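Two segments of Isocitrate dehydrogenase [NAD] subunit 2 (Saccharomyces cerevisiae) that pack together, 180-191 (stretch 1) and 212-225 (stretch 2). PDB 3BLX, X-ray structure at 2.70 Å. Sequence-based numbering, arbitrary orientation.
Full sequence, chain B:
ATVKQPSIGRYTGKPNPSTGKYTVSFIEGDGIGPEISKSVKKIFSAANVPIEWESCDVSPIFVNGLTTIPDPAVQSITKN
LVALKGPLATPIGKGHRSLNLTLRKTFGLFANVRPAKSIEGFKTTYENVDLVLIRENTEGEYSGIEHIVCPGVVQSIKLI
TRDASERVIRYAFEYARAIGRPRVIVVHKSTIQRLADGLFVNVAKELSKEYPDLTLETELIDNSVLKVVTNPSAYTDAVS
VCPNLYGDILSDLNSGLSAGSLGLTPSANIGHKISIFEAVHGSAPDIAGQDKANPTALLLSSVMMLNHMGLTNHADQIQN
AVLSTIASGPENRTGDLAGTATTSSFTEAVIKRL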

# COMPACT_ATOMS: atom_id res chain seq x y z
N GLY B 180 -5.53 -33.62 54.93
CA GLY B 180 -6.48 -34.72 54.99
C GLY B 180 -7.46 -34.87 53.83
O GLY B 180 -8.67 -34.87 54.00
N ARG B 181 -6.93 -35.01 52.62
CA ARG B 181 -7.79 -35.28 51.49
C ARG B 181 -7.31 -36.53 50.77
O ARG B 181 -6.10 -36.72 50.52
CB ARG B 181 -7.84 -34.08 50.55
CG ARG B 181 -8.93 -33.05 50.86
CD ARG B 181 -8.51 -31.67 50.41
NE ARG B 181 -9.56 -30.93 49.71
CZ ARG B 181 -10.08 -29.79 50.14
NH1 ARG B 181 -9.65 -29.26 51.28
NH2 ARG B 181 -11.03 -29.18 49.44
N PRO B 182 -8.26 -37.41 50.45
CA PRO B 182 -8.00 -38.71 49.83
C PRO B 182 -7.44 -38.60 48.40
O PRO B 182 -6.43 -39.25 48.12
CB PRO B 182 -9.39 -39.39 49.81
CG PRO B 182 -10.33 -38.46 50.49
CD PRO B 182 -9.69 -37.11 50.58
N ARG B 183 -8.07 -37.79 47.53
CA ARG B 183 -7.75 -37.77 46.09
C ARG B 183 -6.90 -36.60 45.65
O ARG B 183 -7.15 -35.47 46.06
CB ARG B 183 -9.02 -37.71 45.23
CG ARG B 183 -10.17 -38.49 45.73
CD ARG B 183 -11.43 -37.72 45.44
NE ARG B 183 -11.81 -37.74 44.03
CZ ARG B 183 -12.73 -36.95 43.49
NH1 ARG B 183 -13.35 -36.05 44.25
NH2 ARG B 183 -13.04 -37.04 42.21
N VAL B 184 -5.90 -36.86 44.82
CA VAL B 184 -5.31 -35.79 44.03
C VAL B 184 -5.67 -36.03 42.58
O VAL B 184 -5.48 -37.12 42.05
CB VAL B 184 -3.80 -35.59 44.23
CG1 VAL B 184 -3.34 -36.22 45.54
CG2 VAL B 184 -3.04 -36.12 43.07
N ILE B 185 -6.27 -35.02 41.98
CA ILE B 185 -6.68 -35.06 40.59
C ILE B 185 -5.72 -34.27 39.71
O ILE B 185 -5.56 -33.06 39.89
CB ILE B 185 -8.07 -34.46 40.46
CG1 ILE B 185 -9.05 -35.26 41.33
CG2 ILE B 185 -8.48 -34.41 39.01
CD1 ILE B 185 -10.44 -34.69 41.35
N VAL B 186 -5.05 -34.95 38.78
CA VAL B 186 -4.28 -34.26 37.77
C VAL B 186 -5.23 -33.85 36.64
O VAL B 186 -5.92 -34.70 36.09
CB VAL B 186 -3.17 -35.13 37.18
CG1 VAL B 186 -2.65 -34.47 35.95
CG2 VAL B 186 -2.05 -35.31 38.16
N VAL B 187 -5.26 -32.56 36.34
CA VAL B 187 -6.05 -31.99 35.24
C VAL B 187 -5.15 -31.73 34.02
O VAL B 187 -4.07 -31.15 34.15
CB VAL B 187 -6.77 -30.69 35.66
CG1 VAL B 187 -7.40 -30.01 34.48
CG2 VAL B 187 -7.83 -31.00 36.66
N HIS B 188 -5.60 -32.15 32.85
CA HIS B 188 -4.78 -32.07 31.65
C HIS B 188 -5.69 -31.99 30.45
O HIS B 188 -6.90 -32.11 30.59
CB HIS B 188 -3.91 -33.30 31.55
CG HIS B 188 -4.69 -34.57 31.41
ND1 HIS B 188 -4.82 -35.23 30.21
CD2 HIS B 188 -5.42 -35.26 32.31
CE1 HIS B 188 -5.58 -36.30 30.39
NE2 HIS B 188 -5.97 -36.33 31.65
N LYS B 189 -5.11 -31.76 29.27
CA LYS B 189 -5.85 -31.72 28.00
C LYS B 189 -5.53 -33.00 27.19
O LYS B 189 -4.57 -33.71 27.51
CB LYS B 189 -5.52 -30.44 27.21
CG LYS B 189 -6.72 -29.72 26.61
CD LYS B 189 -7.72 -30.71 25.99
CE LYS B 189 -8.46 -30.12 24.79
NZ LYS B 189 -9.34 -28.96 25.12
N SER B 190 -6.34 -33.30 26.17
CA SER B 190 -6.31 -34.60 25.48
C SER B 190 -4.93 -35.25 25.44
O SER B 190 -4.09 -34.88 24.65
CB SER B 190 -6.85 -34.47 24.05
OG SER B 190 -6.86 -35.73 23.42
N THR B 191 -4.74 -36.26 26.29
CA THR B 191 -3.44 -36.88 26.54
C THR B 191 -2.71 -37.48 25.30
O THR B 191 -1.47 -37.55 25.29
CB THR B 191 -3.55 -37.96 27.66
OG1 THR B 191 -2.35 -38.73 27.74
CG2 THR B 191 -4.75 -38.89 27.40
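Stretch 2, residues 212-225: PDLTLETELIDNSV

Stretch 2 enters as a loop, runs as a strand from Thr215 to Leu220 and turns into a helix at Ile221, with Leu220 at the N-cap. Its strand lies parallel to strand 183-188: the N-to-C directions differ by 26° (signed crossing angle -26°), and the axes approach to 4.6 Å. The register is unbroken, from Arg183 beside Thr215 (CA to CA 4.6 Å) to His188 beside Leu220 (CA to CA 5.3 Å). Hydrogen bonds confirm the direction, because alternate residues of stretch 1 bond on both sides of their partner: Val184 N to Thr215 O (2.9 Å) and Glu217 N to Val184 O (3.0 Å), a pattern that ends with Ile221 N to His188 O at 2.7 Å, where the helix begins.

From Arg183 beside Thr215 to Val187 beside Glu219 the paired side chains alternate between the faces; those of His188 and Leu220 diverge. On the face of Val184 and Val186, Leu216 CD1 rests in the notch between the two valines, 3.6 Å from Val184 CG2 and 4.0 Å from Val186 CG2. On the other, Glu217 reaches back to Arg183, its carboxylate near the guanidinium plane in a two-pronged salt bridge (NE to OE2 3.1 Å, NH2 to OE1 3.0 Å). Farther along, Val187 fills the hollow at the strand-helix junction: CG1 lies 3.6 Å from Ile221 CB, CG2 3.6 Å from Ser224 OG.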

# COMPACT_ATOMS: atom_id res chain seq x y z
N PRO B 212 0.73 -44.15 48.89
CA PRO B 212 -0.30 -45.20 48.81
C PRO B 212 -1.56 -44.77 49.52
O PRO B 212 -2.63 -45.25 49.17
CB PRO B 212 0.35 -46.38 49.54
CG PRO B 212 1.82 -46.02 49.65
CD PRO B 212 1.85 -44.54 49.75
N ASP B 213 -1.43 -43.88 50.50
CA ASP B 213 -2.59 -43.34 51.23
C ASP B 213 -3.43 -42.40 50.39
O ASP B 213 -4.54 -42.01 50.79
CB ASP B 213 -2.16 -42.60 52.51
CG ASP B 213 -1.00 -41.62 52.29
OD1 ASP B 213 0.05 -42.02 51.73
OD2 ASP B 213 -1.15 -40.46 52.74
N LEU B 214 -2.91 -42.04 49.23
CA LEU B 214 -3.60 -41.11 48.37
C LEU B 214 -4.05 -41.76 47.06
O LEU B 214 -3.32 -42.56 46.48
CB LEU B 214 -2.68 -39.94 48.09
CG LEU B 214 -2.82 -38.71 49.00
CD1 LEU B 214 -3.73 -38.99 50.16
CD2 LEU B 214 -1.48 -38.28 49.46
N THR B 215 -5.25 -41.41 46.62
CA THR B 215 -5.78 -41.87 45.35
C THR B 215 -5.51 -40.85 44.24
O THR B 215 -5.92 -39.70 44.33
CB THR B 215 -7.30 -42.09 45.44
OG1 THR B 215 -7.60 -42.84 46.62
CG2 THR B 215 -7.81 -42.84 44.21
N LEU B 216 -4.82 -41.27 43.19
CA LEU B 216 -4.61 -40.44 42.01
C LEU B 216 -5.68 -40.67 40.95
O LEU B 216 -5.80 -41.77 40.41
CB LEU B 216 -3.23 -40.73 41.40
CG LEU B 216 -2.94 -39.99 40.10
CD1 LEU B 216 -2.94 -38.51 40.39
CD2 LEU B 216 -1.60 -40.39 39.49
N GLU B 217 -6.45 -39.63 40.64
CA GLU B 217 -7.31 -39.67 39.46
C GLU B 217 -6.78 -38.68 38.45
O GLU B 217 -6.16 -37.67 38.82
CB GLU B 217 -8.75 -39.30 39.80
CG GLU B 217 -9.30 -40.03 41.02
CD GLU B 217 -10.75 -39.69 41.32
OE1 GLU B 217 -11.34 -38.89 40.56
OE2 GLU B 217 -11.29 -40.22 42.32
N THR B 218 -7.01 -38.95 37.17
CA THR B 218 -6.73 -37.98 36.12
C THR B 218 -8.03 -37.52 35.47
O THR B 218 -8.98 -38.32 35.35
CB THR B 218 -5.77 -38.53 35.03
OG1 THR B 218 -6.42 -39.58 34.29
CG2 THR B 218 -4.46 -39.03 35.65
N GLU B 219 -8.09 -36.26 35.07
CA GLU B 219 -9.32 -35.76 34.46
C GLU B 219 -9.07 -34.76 33.32
O GLU B 219 -8.18 -33.92 33.45
CB GLU B 219 -10.20 -35.15 35.55
CG GLU B 219 -11.68 -35.24 35.28
CD GLU B 219 -12.50 -35.06 36.55
OE1 GLU B 219 -11.96 -34.52 37.55
OE2 GLU B 219 -13.68 -35.48 36.57
N LEU B 220 -9.84 -34.86 32.23
CA LEU B 220 -9.72 -33.91 31.12
C LEU B 220 -10.17 -32.57 31.64
O LEU B 220 -11.16 -32.50 32.34
CB LEU B 220 -10.60 -34.31 29.93
CG LEU B 220 -10.10 -35.36 28.94
CD1 LEU B 220 -10.98 -35.38 27.68
CD2 LEU B 220 -8.63 -35.12 28.58
N ILE B 221 -9.44 -31.52 31.29
CA ILE B 221 -9.81 -30.21 31.78
C ILE B 221 -11.25 -29.88 31.35
O ILE B 221 -11.98 -29.29 32.11
CB ILE B 221 -8.84 -29.13 31.33
CG1 ILE B 221 -9.12 -27.84 32.09
CG2 ILE B 221 -8.95 -28.94 29.85
CD1 ILE B 221 -8.36 -26.67 31.62
N ASP B 222 -11.66 -30.32 30.16
CA ASP B 222 -13.06 -30.16 29.73
C ASP B 222 -14.04 -30.70 30.77
O ASP B 222 -15.01 -30.04 31.11
CB ASP B 222 -13.35 -30.92 28.43
CG ASP B 222 -12.40 -30.59 27.30
OD1 ASP B 222 -11.19 -30.43 27.55
OD2 ASP B 222 -12.87 -30.52 26.14
N ASN B 223 -13.80 -31.92 31.26
CA ASN B 223 -14.73 -32.56 32.17
C ASN B 223 -14.71 -31.88 33.54
O ASN B 223 -15.75 -31.63 34.15
CB ASN B 223 -14.43 -34.06 32.30
CG ASN B 223 -14.59 -34.81 30.98
OD1 ASN B 223 -15.40 -34.45 30.12
ND2 ASN B 223 -13.79 -35.87 30.81
N SER B 224 -13.52 -31.59 34.01
CA SER B 224 -13.37 -30.91 35.27
C SER B 224 -14.18 -29.64 35.33
O SER B 224 -14.85 -29.41 36.33
CB SER B 224 -11.92 -30.57 35.54
OG SER B 224 -11.13 -31.75 35.58
N VAL B 225 -14.14 -28.79 34.29
CA VAL B 225 -14.90 -27.57 34.42
C VAL B 225 -16.39 -27.82 34.36
O VAL B 225 -17.15 -27.14 35.03
CB VAL B 225 -14.42 -26.33 33.56
CG1 VAL B 225 -12.98 -26.49 33.07
CG2 VAL B 225 -15.37 -26.01 32.44